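Local coordinates for Pgp2 (Campylobacter jejuni subsp. jejuni, PDB 6XJ6), which is an LD-carboxypeptidase of the YkuD family that probably trims peptidoglycan peptides, and whose accessory NTF2-like domain binds peptidoglycan in a pocket to direct helical cell shape, at residues 23-28 with 154-158; 29-35 with 157-163; 37-41 with 53-58; 75-79 with 239-243. All coordinates share one frame; numbering follows the deposited sequence.

Contact 1 of 4, residues 23-28 with 154-158; sequences YDDNVA and KKVFV
Phe157 lies against Tyr23 and Val27 where strand 27-33 begins to pair with strand 156-161. Followed outward, its CB passes 4.0 Å from Ala28 O. CG stands anti to the carbonyl carbon (chi1 -65°), which carries the ring toward residues 23-28. CD2 comes near Tyr23 CE1, and CE2 has Tyr23 CE1 at 3.7 Å and Val27 CG1 at 3.8 Å. The two rings are nearly parallel, 22° apart, but slid so far that they barely overlap; Val27 CG2 covers the centre of one face of the Tyr23 ring. A beta-branched valine suits this strand position, since its two methyls serve two different rings.

Strand 27-33 is the middle strand of the five-stranded mixed sheet of the YkuD domain, and 156-161 its parallel neighbour. Ala28 is gripped through both its polar atoms: its N donates to Lys155 O at 2.9 Å, and Ala28 O accepts from Phe157 N at the same length, almost straight at 172°. Before the strands join, a water takes over, giving a proton to Asn26 O and accepting one from Lys155 N. The Tyr23 hydroxyl reaches beyond the pair to Leu20 O and to Ser239 of the NTF2-like domain.

Contact 2 of 4, residues 29-35 with 157-163; sequences IVLTNKT and FVMTEEK
Val30 and Thr32 each spend both backbone polar atoms on strand 156-161: Val30 N on Phe157 O, Val30 O on Met159 N, Thr32 N on Met159 O and Thr32 O on Glu161 N. Lys34 N extends this parallel pairing to Glu161 O. On the face of Val30, Thr32 and Thr160, a water donates to Val30 O and bonds both threonine hydroxyls, 2.7 Å from Thr32 OG1 and 2.9 Å from Thr160 OG1.

At the last bridge and just beyond it, side chains add to the pairing. Asparagine suits position 33 because its amide offers two N-H groups: Asn33 ND2 serves Glu161 OE1 at 2.9 Å and Lys163 O at 3.0 Å. OE1 is approached from its anti side, well out of the carboxylate plane; Glu161 OE2 turns to Arg167, and Asn33 OD1 to Asp36 N. Lys34 is long enough for NZ to form a salt bridge with Glu162 OE2 (2.8 Å, syn lone pair) and reach Leu62 O and Thr74 O; Glu162 OE1 accepts from Gly64 N. Thr35 OG1 donates to Glu162 O at 2.7 Å.

On the other face, Leu31 CD1 rests on Met159 CG. Strand 38-45 flanks residues 29-33, strand 77-80 flanks 157-161, and Pro240 of the NTF2-like domain touches Met159.

Contact 3 of 4, residues 37-41 with 53-58; sequences KILRV and FEQKEI
Leu39 and Val41 pack against Phe53 on the buried face of this pairing, with Ile58 closing its end. Leu39 CD2 lies 3.7 Å from Phe53 CE2, and Val41 CG2 sits 3.8 Å from Phe53 CB, so the two aliphatic side chains meet the aromatic one at its ring and at its root. Ile58 holds CG1 between its backbone N and carbonyl carbon (chi1 74°), a less roomy position that lays CG1 against the Lys37 carbonyl and CD1 near Leu39 CB. Large apolar residues suit this face because helix 141-151 packs on it: Phe147 meets the Phe53 ring edge to face and touches Leu39 and Val41. Gln55 shares the face, its OE1 held by Asn143 and Phe140 N.

The two segments belong to a beta hairpin, strands 38-45 and 48-56, at one edge of the mixed sheet of the YkuD domain. Leu39 and Gln55 form a hydrogen-bonded antiparallel pair, with Leu39 N 3.0 Å from Gln55 O and Gln55 N 2.9 Å from Leu39 O. At Val41 and Phe53 the pairing is uneven: Val41 N to Phe53 O is sound, but the return bond is weak.

The opposite face is looser. Arg40 and Glu54 are partly exposed and Lys56 exposed, as suits long or charged side chains, and Ile38 CG1 meets the aliphatic CG of Lys56 at 4.0 Å. Arg40 and Glu54 run alongside each other in a salt bridge; NE donates to Glu54 OE1 at 2.7 Å near the guanidinium plane, and NH2 adds a weak bond to the same oxygen. Ile38 CG2 lies over one guanidinium face, while Lys51 gives Glu54 OE1 a second cationic partner.

Contact 4 of 4, residues 75-79 with 239-243; sequences PVGFY and SPYPN
With chi1 near 180° in both, Phe78 (-159°) and Tyr241 (-164°) hold their rings anti to their own backbone nitrogens, and each ring is thereby laid against the other segment. The Tyr241 ring spreads over the backbone of strand 77-80: Gly77 CA stands 4.0 Å from its centroid in a CH-pi contact, and Phe78 N lies above the same face. Phe78 CB touches Tyr241 CD2 at 3.5 Å. In turn the Phe78 ring receives Ser239 CB over one face, 3.5 Å from the centroid. Gly77 has backbone angles suited to a residue without a side chain, and Tyr241 OH lies close on the side where one would start. Beside it, Val76 CG1 packs on Pro242 CB at 3.8 Å.

One water lies 2.8 Å from both Val76 O and Pro242 O; another links Val76 O, Tyr79 OH and Tyr241 OH, the last at 2.6 Å. Asp106 also holds Tyr79 OH.

This is the seam between the YkuD and NTF2-like domains. Between these two segments ring faces and aliphatic carbon make the direct contact, polar linkage passes through water, and Pro240 O is buried without a partner; direct hydrogen bonds, Tyr241 with Asn103 and Ser239 with Tyr23, supplement that fit of shapes.

In the fold
Contacts 1 and 2 are successive parts of one pairing, strand 27-33 with strand 156-161, and share Phe157 and Val158; both are buried, but contact 2 ends in charged and amide side-chain bonds. Contact 3, about 9 Å from contact 2 between centres, belongs to the hairpin on one side of that pair, and is only partly buried, apolar on one face and ionic on the other. Contact 4 lies on the sheet's other flank, nearest the chain's centre, where strand 77-80 joins both strand 156-161 and the second domain. Backbone hydrogen bonds dominate the first three; contact 4 substitutes aromatic packing and water.

Contact 1 of 4, residues 23-28 with 154-158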
loop_
_atom_site.group_PDB
_atom_site.type_symbol
_atom_site.label_atom_id
_atom_site.label_comp_id
_atom_site.label_asym_id
_atom_site.label_seq_id
_atom_site.Cartn_x
_atom_site.Cartn_y
_atom_site.Cartn_z
ATOM N N TYR A 23 -3.388 -2.745 -11.435
ATOM C CA TYR A 23 -2.829 -4.003 -10.960
ATOM C C TYR A 23 -2.498 -4.925 -12.125
ATOM O O TYR A 23 -3.261 -5.039 -13.091
ATOM C CB TYR A 23 -3.810 -4.692 -10.004
ATOM C CG TYR A 23 -4.130 -3.807 -8.831
ATOM C CD1 TYR A 23 -3.294 -3.776 -7.730
ATOM C CD2 TYR A 23 -5.232 -2.952 -8.843
ATOM C CE1 TYR A 23 -3.547 -2.950 -6.670
ATOM C CE2 TYR A 23 -5.495 -2.114 -7.770
ATOM C CZ TYR A 23 -4.637 -2.118 -6.689
ATOM O OH TYR A 23 -4.848 -1.298 -5.599
ATOM N N ASP A 24 -1.373 -5.625 -12.003
ATOM C CA ASP A 24 -0.942 -6.507 -13.079
ATOM C C ASP A 24 -1.854 -7.719 -13.223
ATOM O O ASP A 24 -2.026 -8.230 -14.335
ATOM C CB ASP A 24 0.498 -6.948 -12.843
ATOM C CG ASP A 24 1.053 -7.730 -14.006
ATOM O OD1 ASP A 24 1.294 -7.127 -15.069
ATOM O OD2 ASP A 24 1.237 -8.944 -13.855
ATOM N N ASP A 25 -2.459 -8.181 -12.129
ATOM C CA ASP A 25 -3.379 -9.310 -12.157
ATOM C C ASP A 25 -4.559 -8.994 -11.243
ATOM O O ASP A 25 -4.648 -7.905 -10.666
ATOM C CB ASP A 25 -2.654 -10.608 -11.771
ATOM C CG ASP A 25 -3.488 -11.856 -12.032
ATOM O OD1 ASP A 25 -4.173 -11.918 -13.078
ATOM O OD2 ASP A 25 -3.461 -12.775 -11.183
ATOM N N ASN A 26 -5.474 -9.953 -11.123
ATOM C CA ASN A 26 -6.700 -9.759 -10.359
ATOM C C ASN A 26 -6.404 -9.615 -8.876
ATOM O O ASN A 26 -5.596 -10.355 -8.311
ATOM C CB ASN A 26 -7.621 -10.961 -10.551
ATOM C CG ASN A 26 -8.177 -11.055 -11.956
ATOM O OD1 ASN A 26 -7.834 -10.259 -12.831
ATOM N ND2 ASN A 26 -9.040 -12.038 -12.180
ATOM N N VAL A 27 -7.099 -8.676 -8.239
ATOM C CA VAL A 27 -6.976 -8.426 -6.810
ATOM C C VAL A 27 -8.348 -8.049 -6.270
ATOM O O VAL A 27 -9.283 -7.759 -7.016
ATOM C CB VAL A 27 -5.949 -7.311 -6.478
ATOM C CG1 VAL A 27 -4.580 -7.631 -7.059
ATOM C CG2 VAL A 27 -6.429 -5.949 -6.970
ATOM N N ALA A 28 -8.453 -8.051 -4.951
ATOM C CA ALA A 28 -9.583 -7.463 -4.259
ATOM C C ALA A 28 -9.069 -6.326 -3.393
ATOM O O ALA A 28 -7.961 -6.395 -2.849
ATOM C CB ALA A 28 -10.297 -8.486 -3.374
ATOM N N LYS A 154 -7.717 -15.006 -2.657
ATOM C CA LYS A 154 -7.407 -13.867 -3.499
ATOM C C LYS A 154 -6.239 -13.092 -2.907
ATOM O O LYS A 154 -5.926 -13.205 -1.716
ATOM C CB LYS A 154 -8.615 -12.926 -3.613
ATOM C CG LYS A 154 -9.781 -13.529 -4.375
ATOM C CD LYS A 154 -10.918 -12.540 -4.513
ATOM C CE LYS A 154 -12.056 -13.129 -5.338
ATOM N NZ LYS A 154 -13.220 -12.205 -5.411
ATOM N N LYS A 155 -5.588 -12.310 -3.764
ATOM C CA LYS A 155 -4.681 -11.261 -3.316
ATOM C C LYS A 155 -5.530 -10.074 -2.887
ATOM O O LYS A 155 -6.237 -9.480 -3.709
ATOM C CB LYS A 155 -3.747 -10.861 -4.454
ATOM C CG LYS A 155 -2.721 -9.792 -4.094
ATOM C CD LYS A 155 -1.696 -10.305 -3.094
ATOM C CE LYS A 155 -0.532 -9.333 -2.937
ATOM N NZ LYS A 155 0.576 -9.906 -2.116
ATOM N N VAL A 156 -5.467 -9.725 -1.602
ATOM C CA VAL A 156 -6.399 -8.786 -0.994
ATOM C C VAL A 156 -5.631 -7.632 -0.371
ATOM O O VAL A 156 -4.775 -7.835 0.504
ATOM C CB VAL A 156 -7.301 -9.466 0.049
ATOM C CG1 VAL A 156 -8.330 -8.486 0.582
ATOM C CG2 VAL A 156 -7.994 -10.673 -0.580
ATOM N N PHE A 157 -5.952 -6.425 -0.812
ATOM C CA PHE A 157 -5.404 -5.205 -0.248
ATOM C C PHE A 157 -6.432 -4.506 0.630
ATOM O O PHE A 157 -7.643 -4.738 0.535
ATOM C CB PHE A 157 -4.942 -4.271 -1.371
ATOM C CG PHE A 157 -3.807 -4.820 -2.159
ATOM C CD1 PHE A 157 -2.569 -4.999 -1.570
ATOM C CD2 PHE A 157 -3.965 -5.178 -3.489
ATOM C CE1 PHE A 157 -1.516 -5.518 -2.285
ATOM C CE2 PHE A 157 -2.909 -5.690 -4.211
ATOM C CZ PHE A 157 -1.687 -5.868 -3.615
ATOM N N VAL A 158 -5.920 -3.629 1.491
ATOM C CA VAL A 158 -6.703 -2.910 2.482
ATOM C C VAL A 158 -6.421 -1.433 2.272
ATOM O O VAL A 158 -5.272 -0.997 2.390
ATOM C CB VAL A 158 -6.313 -3.340 3.904
ATOM C CG1 VAL A 158 -6.939 -2.445 4.974
ATOM C CG2 VAL A 158 -6.694 -4.794 4.111
HETATM O O HOH W 1 -6.604 -12.273 -6.648
#

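Contact 2 of 4, residues 29-35 with 157-163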
loop_
_atom_site.group_PDB
_atom_site.type_symbol
_atom_site.label_atom_id
_atom_site.label_comp_id
_atom_site.label_asym_id
_atom_site.label_seq_id
_atom_site.Cartn_x
_atom_site.Cartn_y
_atom_site.Cartn_z
ATOM N N ILE A 29 -9.880 -5.281 -3.266
ATOM C CA ILE A 29 -9.552 -4.131 -2.433
ATOM C C ILE A 29 -10.646 -3.970 -1.388
ATOM O O ILE A 29 -11.816 -3.779 -1.737
ATOM C CB ILE A 29 -9.402 -2.844 -3.253
ATOM C CG1 ILE A 29 -8.346 -3.016 -4.353
ATOM C CG2 ILE A 29 -9.045 -1.686 -2.332
ATOM C CD1 ILE A 29 -8.940 -3.266 -5.714
ATOM N N VAL A 30 -10.262 -4.033 -0.115
ATOM C CA VAL A 30 -11.157 -3.770 1.006
ATOM C C VAL A 30 -11.031 -2.282 1.312
ATOM O O VAL A 30 -10.012 -1.834 1.847
ATOM C CB VAL A 30 -10.762 -4.611 2.227
ATOM C CG1 VAL A 30 -11.673 -4.327 3.411
ATOM C CG2 VAL A 30 -10.778 -6.089 1.881
ATOM N N LEU A 31 -12.058 -1.516 0.961
ATOM C CA LEU A 31 -12.057 -0.067 1.098
ATOM C C LEU A 31 -12.928 0.306 2.288
ATOM O O LEU A 31 -14.135 0.036 2.288
ATOM C CB LEU A 31 -12.582 0.592 -0.181
ATOM C CG LEU A 31 -12.714 2.120 -0.187
ATOM C CD1 LEU A 31 -11.342 2.767 -0.045
ATOM C CD2 LEU A 31 -13.437 2.619 -1.445
ATOM N N THR A 32 -12.315 0.923 3.299
ATOM C CA THR A 32 -13.016 1.393 4.485
ATOM C C THR A 32 -12.868 2.903 4.588
ATOM O O THR A 32 -11.774 3.441 4.392
ATOM C CB THR A 32 -12.420 0.750 5.754
ATOM O OG1 THR A 32 -12.509 -0.674 5.665
ATOM C CG2 THR A 32 -13.159 1.201 7.004
ATOM N N ASN A 33 -13.964 3.583 4.919
ATOM C CA ASN A 33 -13.937 5.011 5.210
ATOM C C ASN A 33 -14.323 5.213 6.670
ATOM O O ASN A 33 -15.438 4.868 7.076
ATOM C CB ASN A 33 -14.884 5.780 4.288
ATOM C CG ASN A 33 -14.769 7.285 4.464
ATOM O OD1 ASN A 33 -15.194 7.839 5.480
ATOM N ND2 ASN A 33 -14.182 7.950 3.481
ATOM N N LYS A 34 -13.397 5.765 7.461
ATOM C CA LYS A 34 -13.625 5.888 8.899
ATOM C C LYS A 34 -14.692 6.915 9.255
ATOM O O LYS A 34 -15.253 6.837 10.351
ATOM C CB LYS A 34 -12.328 6.255 9.611
ATOM C CG LYS A 34 -11.310 5.127 9.673
ATOM C CD LYS A 34 -9.940 5.641 10.080
ATOM C CE LYS A 34 -9.940 6.228 11.491
ATOM N NZ LYS A 34 -8.608 6.768 11.879
ATOM N N THR A 35 -14.962 7.889 8.382
ATOM C CA THR A 35 -16.028 8.852 8.649
ATOM C C THR A 35 -17.383 8.283 8.249
ATOM O O THR A 35 -18.362 8.403 8.996
ATOM C CB THR A 35 -15.765 10.168 7.902
ATOM O OG1 THR A 35 -14.552 10.770 8.370
ATOM C CG2 THR A 35 -16.908 11.150 8.113
ATOM N N PHE A 157 -5.952 -6.425 -0.812
ATOM C CA PHE A 157 -5.404 -5.205 -0.248
ATOM C C PHE A 157 -6.432 -4.506 0.630
ATOM O O PHE A 157 -7.643 -4.738 0.535
ATOM C CB PHE A 157 -4.942 -4.271 -1.371
ATOM C CG PHE A 157 -3.807 -4.820 -2.159
ATOM C CD1 PHE A 157 -2.569 -4.999 -1.570
ATOM C CD2 PHE A 157 -3.965 -5.178 -3.489
ATOM C CE1 PHE A 157 -1.516 -5.518 -2.285
ATOM C CE2 PHE A 157 -2.909 -5.690 -4.211
ATOM C CZ PHE A 157 -1.687 -5.868 -3.615
ATOM N N VAL A 158 -5.920 -3.629 1.491
ATOM C CA VAL A 158 -6.703 -2.910 2.482
ATOM C C VAL A 158 -6.421 -1.433 2.272
ATOM O O VAL A 158 -5.272 -0.997 2.390
ATOM C CB VAL A 158 -6.313 -3.340 3.904
ATOM C CG1 VAL A 158 -6.939 -2.445 4.974
ATOM C CG2 VAL A 158 -6.694 -4.794 4.111
ATOM N N MET A 159 -7.459 -0.675 1.955
ATOM C CA MET A 159 -7.349 0.748 1.690
ATOM C C MET A 159 -8.283 1.434 2.673
ATOM O O MET A 159 -9.499 1.249 2.611
ATOM C CB MET A 159 -7.742 1.028 0.240
ATOM C CG MET A 159 -7.700 2.481 -0.150
ATOM S SD MET A 159 -8.007 2.659 -1.913
ATOM C CE MET A 159 -8.246 4.425 -2.020
ATOM N N THR A 160 -7.715 2.187 3.611
ATOM C CA THR A 160 -8.492 2.821 4.664
ATOM C C THR A 160 -8.347 4.331 4.581
ATOM O O THR A 160 -7.233 4.862 4.679
ATOM C CB THR A 160 -8.083 2.297 6.033
ATOM O OG1 THR A 160 -8.260 0.875 6.023
ATOM C CG2 THR A 160 -8.941 2.915 7.124
ATOM N N GLU A 161 -9.476 4.999 4.387
ATOM C CA GLU A 161 -9.588 6.446 4.321
ATOM C C GLU A 161 -10.035 6.998 5.665
ATOM O O GLU A 161 -10.782 6.355 6.410
ATOM C CB GLU A 161 -10.653 6.846 3.295
ATOM C CG GLU A 161 -10.388 6.360 1.905
ATOM C CD GLU A 161 -11.542 6.606 0.959
ATOM O OE1 GLU A 161 -12.717 6.615 1.393
ATOM O OE2 GLU A 161 -11.273 6.774 -0.248
ATOM N N GLU A 162 -9.609 8.227 5.954
ATOM C CA GLU A 162 -10.092 8.915 7.145
ATOM C C GLU A 162 -11.436 9.577 6.880
ATOM O O GLU A 162 -12.419 9.320 7.581
ATOM C CB GLU A 162 -9.074 9.969 7.578
ATOM C CG GLU A 162 -9.456 10.754 8.812
ATOM C CD GLU A 162 -9.239 9.996 10.098
ATOM O OE1 GLU A 162 -9.600 10.556 11.153
ATOM O OE2 GLU A 162 -8.723 8.866 10.045
ATOM N N LYS A 163 -11.487 10.460 5.885
ATOM C CA LYS A 163 -12.702 11.198 5.575
ATOM C C LYS A 163 -12.822 11.380 4.072
ATOM O O LYS A 163 -13.797 10.932 3.463
ATOM C CB LYS A 163 -12.694 12.566 6.262
ATOM C CG LYS A 163 -13.918 13.413 5.985
ATOM C CD LYS A 163 -13.764 14.797 6.589
ATOM C CE LYS A 163 -14.997 15.651 6.352
ATOM N NZ LYS A 163 -16.156 15.182 7.162
HETATM O O HOH W 2 -10.009 -1.092 4.703
#

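Contact 3 of 4, residues 37-41 with 53-58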
loop_
_atom_site.group_PDB
_atom_site.type_symbol
_atom_site.label_atom_id
_atom_site.label_comp_id
_atom_site.label_asym_id
_atom_site.label_seq_id
_atom_site.Cartn_x
_atom_site.Cartn_y
_atom_site.Cartn_z
ATOM N N LYS A 37 -18.200 5.195 7.957
ATOM C CA LYS A 37 -18.449 3.896 8.583
ATOM C C LYS A 37 -18.994 2.893 7.567
ATOM O O LYS A 37 -19.937 2.146 7.837
ATOM C CB LYS A 37 -19.363 4.016 9.805
ATOM C CG LYS A 37 -18.917 5.052 10.825
ATOM C CD LYS A 37 -17.520 4.777 11.374
ATOM C CE LYS A 37 -17.128 5.806 12.424
ATOM N NZ LYS A 37 -15.707 5.670 12.840
ATOM N N ILE A 38 -18.368 2.864 6.391
ATOM C CA ILE A 38 -18.719 1.927 5.333
ATOM C C ILE A 38 -17.469 1.152 4.958
ATOM O O ILE A 38 -16.398 1.743 4.774
ATOM C CB ILE A 38 -19.301 2.628 4.087
ATOM C CG1 ILE A 38 -20.594 3.370 4.434
ATOM C CG2 ILE A 38 -19.570 1.600 2.978
ATOM C CD1 ILE A 38 -21.180 4.200 3.290
ATOM N N LEU A 39 -17.608 -0.165 4.852
ATOM C CA LEU A 39 -16.582 -1.035 4.300
ATOM C C LEU A 39 -17.150 -1.707 3.059
ATOM O O LEU A 39 -18.273 -2.227 3.086
ATOM C CB LEU A 39 -16.138 -2.089 5.323
ATOM C CG LEU A 39 -15.046 -3.071 4.873
ATOM C CD1 LEU A 39 -14.217 -3.529 6.076
ATOM C CD2 LEU A 39 -15.635 -4.291 4.160
ATOM N N ARG A 40 -16.385 -1.673 1.971
ATOM C CA ARG A 40 -16.757 -2.327 0.727
ATOM C C ARG A 40 -15.584 -3.173 0.261
ATOM O O ARG A 40 -14.429 -2.853 0.539
ATOM C CB ARG A 40 -17.120 -1.296 -0.353
ATOM C CG ARG A 40 -18.428 -0.576 -0.080
ATOM C CD ARG A 40 -18.606 0.694 -0.895
ATOM N NE ARG A 40 -19.959 1.209 -0.716
ATOM C CZ ARG A 40 -20.334 2.471 -0.919
ATOM N NH1 ARG A 40 -19.458 3.385 -1.317
ATOM N NH2 ARG A 40 -21.598 2.818 -0.717
ATOM N N VAL A 41 -15.885 -4.279 -0.411
ATOM C CA VAL A 41 -14.867 -5.079 -1.076
ATOM C C VAL A 41 -15.102 -4.987 -2.571
ATOM O O VAL A 41 -16.205 -5.272 -3.059
ATOM C CB VAL A 41 -14.854 -6.544 -0.612
ATOM C CG1 VAL A 41 -13.692 -7.274 -1.275
ATOM C CG2 VAL A 41 -14.728 -6.631 0.901
ATOM N N PHE A 53 -18.976 -6.826 -1.865
ATOM C CA PHE A 53 -19.401 -6.836 -0.476
ATOM C C PHE A 53 -19.546 -5.399 -0.003
ATOM O O PHE A 53 -18.803 -4.506 -0.429
ATOM C CB PHE A 53 -18.399 -7.577 0.422
ATOM C CG PHE A 53 -18.755 -7.541 1.885
ATOM C CD1 PHE A 53 -19.519 -8.546 2.448
ATOM C CD2 PHE A 53 -18.322 -6.507 2.698
ATOM C CE1 PHE A 53 -19.865 -8.514 3.782
ATOM C CE2 PHE A 53 -18.664 -6.472 4.040
ATOM C CZ PHE A 53 -19.425 -7.473 4.584
ATOM N N GLU A 54 -20.509 -5.188 0.886
ATOM C CA GLU A 54 -20.683 -3.886 1.502
ATOM C C GLU A 54 -21.347 -4.057 2.858
ATOM O O GLU A 54 -22.298 -4.834 2.998
ATOM C CB GLU A 54 -21.545 -2.986 0.613
ATOM C CG GLU A 54 -21.918 -1.657 1.236
ATOM C CD GLU A 54 -22.790 -0.850 0.309
ATOM O OE1 GLU A 54 -22.235 -0.190 -0.592
ATOM O OE2 GLU A 54 -24.032 -0.918 0.450
ATOM N N GLN A 55 -20.845 -3.328 3.852
ATOM C CA GLN A 55 -21.593 -3.140 5.089
ATOM C C GLN A 55 -21.503 -1.682 5.504
ATOM O O GLN A 55 -20.416 -1.095 5.504
ATOM C CB GLN A 55 -21.107 -4.028 6.240
ATOM C CG GLN A 55 -22.136 -4.077 7.365
ATOM C CD GLN A 55 -21.562 -4.472 8.707
ATOM O OE1 GLN A 55 -21.200 -5.627 8.929
ATOM N NE2 GLN A 55 -21.492 -3.510 9.620
ATOM N N LYS A 56 -22.647 -1.112 5.860
ATOM C CA LYS A 56 -22.709 0.227 6.422
ATOM C C LYS A 56 -22.789 0.132 7.944
ATOM O O LYS A 56 -23.021 -0.935 8.518
ATOM C CB LYS A 56 -23.896 0.995 5.823
ATOM C CG LYS A 56 -23.845 1.046 4.282
ATOM C CD LYS A 56 -24.965 1.874 3.654
ATOM C CE LYS A 56 -24.829 1.890 2.134
ATOM N NZ LYS A 56 -25.976 2.551 1.445
ATOM N N GLU A 57 -22.559 1.269 8.600
ATOM C CA GLU A 57 -22.615 1.357 10.062
ATOM C C GLU A 57 -21.627 0.397 10.734
ATOM O O GLU A 57 -21.927 -0.225 11.757
ATOM C CB GLU A 57 -24.047 1.179 10.580
ATOM C CG GLU A 57 -25.013 2.224 10.012
ATOM C CD GLU A 57 -26.446 2.058 10.493
ATOM O OE1 GLU A 57 -26.681 1.282 11.441
ATOM O OE2 GLU A 57 -27.342 2.710 9.913
ATOM N N ILE A 58 -20.434 0.276 10.157
ATOM C CA ILE A 58 -19.368 -0.521 10.755
ATOM C C ILE A 58 -18.848 0.187 12.000
ATOM O O ILE A 58 -19.132 1.369 12.222
ATOM C CB ILE A 58 -18.210 -0.763 9.764
ATOM C CG1 ILE A 58 -17.392 0.526 9.584
ATOM C CG2 ILE A 58 -18.744 -1.292 8.442
ATOM C CD1 ILE A 58 -16.274 0.436 8.562
#

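Contact 4 of 4, residues 75-79 with 239-243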
loop_
_atom_site.group_PDB
_atom_site.type_symbol
_atom_site.label_atom_id
_atom_site.label_comp_id
_atom_site.label_asym_id
_atom_site.label_seq_id
_atom_site.Cartn_x
_atom_site.Cartn_y
_atom_site.Cartn_z
ATOM N N PRO A 75 -5.564 2.710 11.540
ATOM C CA PRO A 75 -4.621 3.333 10.605
ATOM C C PRO A 75 -5.243 3.688 9.263
ATOM O O PRO A 75 -6.091 2.970 8.721
ATOM C CB PRO A 75 -3.506 2.293 10.443
ATOM C CG PRO A 75 -4.009 1.044 11.002
ATOM C CD PRO A 75 -5.204 1.319 11.864
ATOM N N VAL A 76 -4.782 4.811 8.736
ATOM C CA VAL A 76 -5.137 5.310 7.416
ATOM C C VAL A 76 -3.986 4.984 6.477
ATOM O O VAL A 76 -2.816 5.208 6.815
ATOM C CB VAL A 76 -5.387 6.825 7.489
ATOM C CG1 VAL A 76 -5.541 7.444 6.112
ATOM C CG2 VAL A 76 -6.606 7.103 8.359
ATOM N N GLY A 77 -4.302 4.440 5.306
ATOM C CA GLY A 77 -3.278 4.129 4.333
ATOM C C GLY A 77 -3.660 2.918 3.510
ATOM O O GLY A 77 -4.835 2.581 3.386
ATOM N N PHE A 78 -2.630 2.277 2.959
ATOM C CA PHE A 78 -2.795 1.127 2.080
ATOM C C PHE A 78 -1.981 -0.026 2.642
ATOM O O PHE A 78 -0.769 0.113 2.857
ATOM C CB PHE A 78 -2.357 1.462 0.650
ATOM C CG PHE A 78 -2.931 0.546 -0.387
ATOM C CD1 PHE A 78 -4.137 0.840 -1.000
ATOM C CD2 PHE A 78 -2.261 -0.603 -0.760
ATOM C CE1 PHE A 78 -4.660 0.002 -1.967
ATOM C CE2 PHE A 78 -2.784 -1.443 -1.724
ATOM C CZ PHE A 78 -3.991 -1.139 -2.321
ATOM N N TYR A 79 -2.652 -1.154 2.866
ATOM C CA TYR A 79 -2.121 -2.319 3.554
ATOM C C TYR A 79 -2.518 -3.569 2.776
ATOM O O TYR A 79 -3.130 -3.498 1.703
ATOM C CB TYR A 79 -2.641 -2.357 5.002
ATOM C CG TYR A 79 -2.188 -1.164 5.798
ATOM C CD1 TYR A 79 -2.958 -0.009 5.856
ATOM C CD2 TYR A 79 -0.970 -1.176 6.455
ATOM C CE1 TYR A 79 -2.531 1.099 6.547
ATOM C CE2 TYR A 79 -0.535 -0.072 7.162
ATOM C CZ TYR A 79 -1.315 1.064 7.200
ATOM O OH TYR A 79 -0.873 2.165 7.877
ATOM N N SER A 239 -1.016 1.694 -6.300
ATOM C CA SER A 239 -2.233 1.928 -5.554
ATOM C C SER A 239 -2.248 3.308 -4.915
ATOM O O SER A 239 -1.222 3.770 -4.404
ATOM C CB SER A 239 -2.337 0.890 -4.433
ATOM O OG SER A 239 -2.225 -0.428 -4.942
ATOM N N PRO A 240 -3.405 3.964 -4.874
ATOM C CA PRO A 240 -3.500 5.237 -4.159
ATOM C C PRO A 240 -3.364 5.005 -2.663
ATOM O O PRO A 240 -3.795 3.978 -2.139
ATOM C CB PRO A 240 -4.908 5.733 -4.520
ATOM C CG PRO A 240 -5.681 4.496 -4.749
ATOM C CD PRO A 240 -4.718 3.533 -5.396
ATOM N N TYR A 241 -2.755 5.976 -1.988
ATOM C CA TYR A 241 -2.363 5.830 -0.586
ATOM C C TYR A 241 -3.021 6.922 0.250
ATOM O O TYR A 241 -2.526 8.064 0.281
ATOM C CB TYR A 241 -0.839 5.882 -0.436
ATOM C CG TYR A 241 -0.372 5.361 0.908
ATOM C CD1 TYR A 241 -0.386 6.173 2.032
ATOM C CD2 TYR A 241 0.039 4.040 1.064
ATOM C CE1 TYR A 241 0.022 5.704 3.253
ATOM C CE2 TYR A 241 0.438 3.561 2.285
ATOM C CZ TYR A 241 0.424 4.391 3.382
ATOM O OH TYR A 241 0.822 3.939 4.623
ATOM N N PRO A 242 -4.134 6.636 0.925
ATOM C CA PRO A 242 -4.785 7.670 1.741
ATOM C C PRO A 242 -3.863 8.158 2.840
ATOM O O PRO A 242 -3.127 7.379 3.444
ATOM C CB PRO A 242 -6.006 6.952 2.324
ATOM C CG PRO A 242 -6.274 5.813 1.376
ATOM C CD PRO A 242 -4.920 5.385 0.901
ATOM N N ASN A 243 -3.932 9.458 3.112
ATOM C CA ASN A 243 -3.108 10.037 4.160
ATOM C C ASN A 243 -3.777 11.304 4.675
ATOM O O ASN A 243 -4.666 11.867 4.032
ATOM C CB ASN A 243 -1.702 10.341 3.640
ATOM C CG ASN A 243 -1.703 11.406 2.588
ATOM O OD1 ASN A 243 -1.568 12.587 2.893
ATOM N ND2 ASN A 243 -1.872 10.999 1.339
HETATM O O HOH W 3 -1.538 7.499 5.785
HETATM O O HOH W 4 0.127 5.039 6.819
#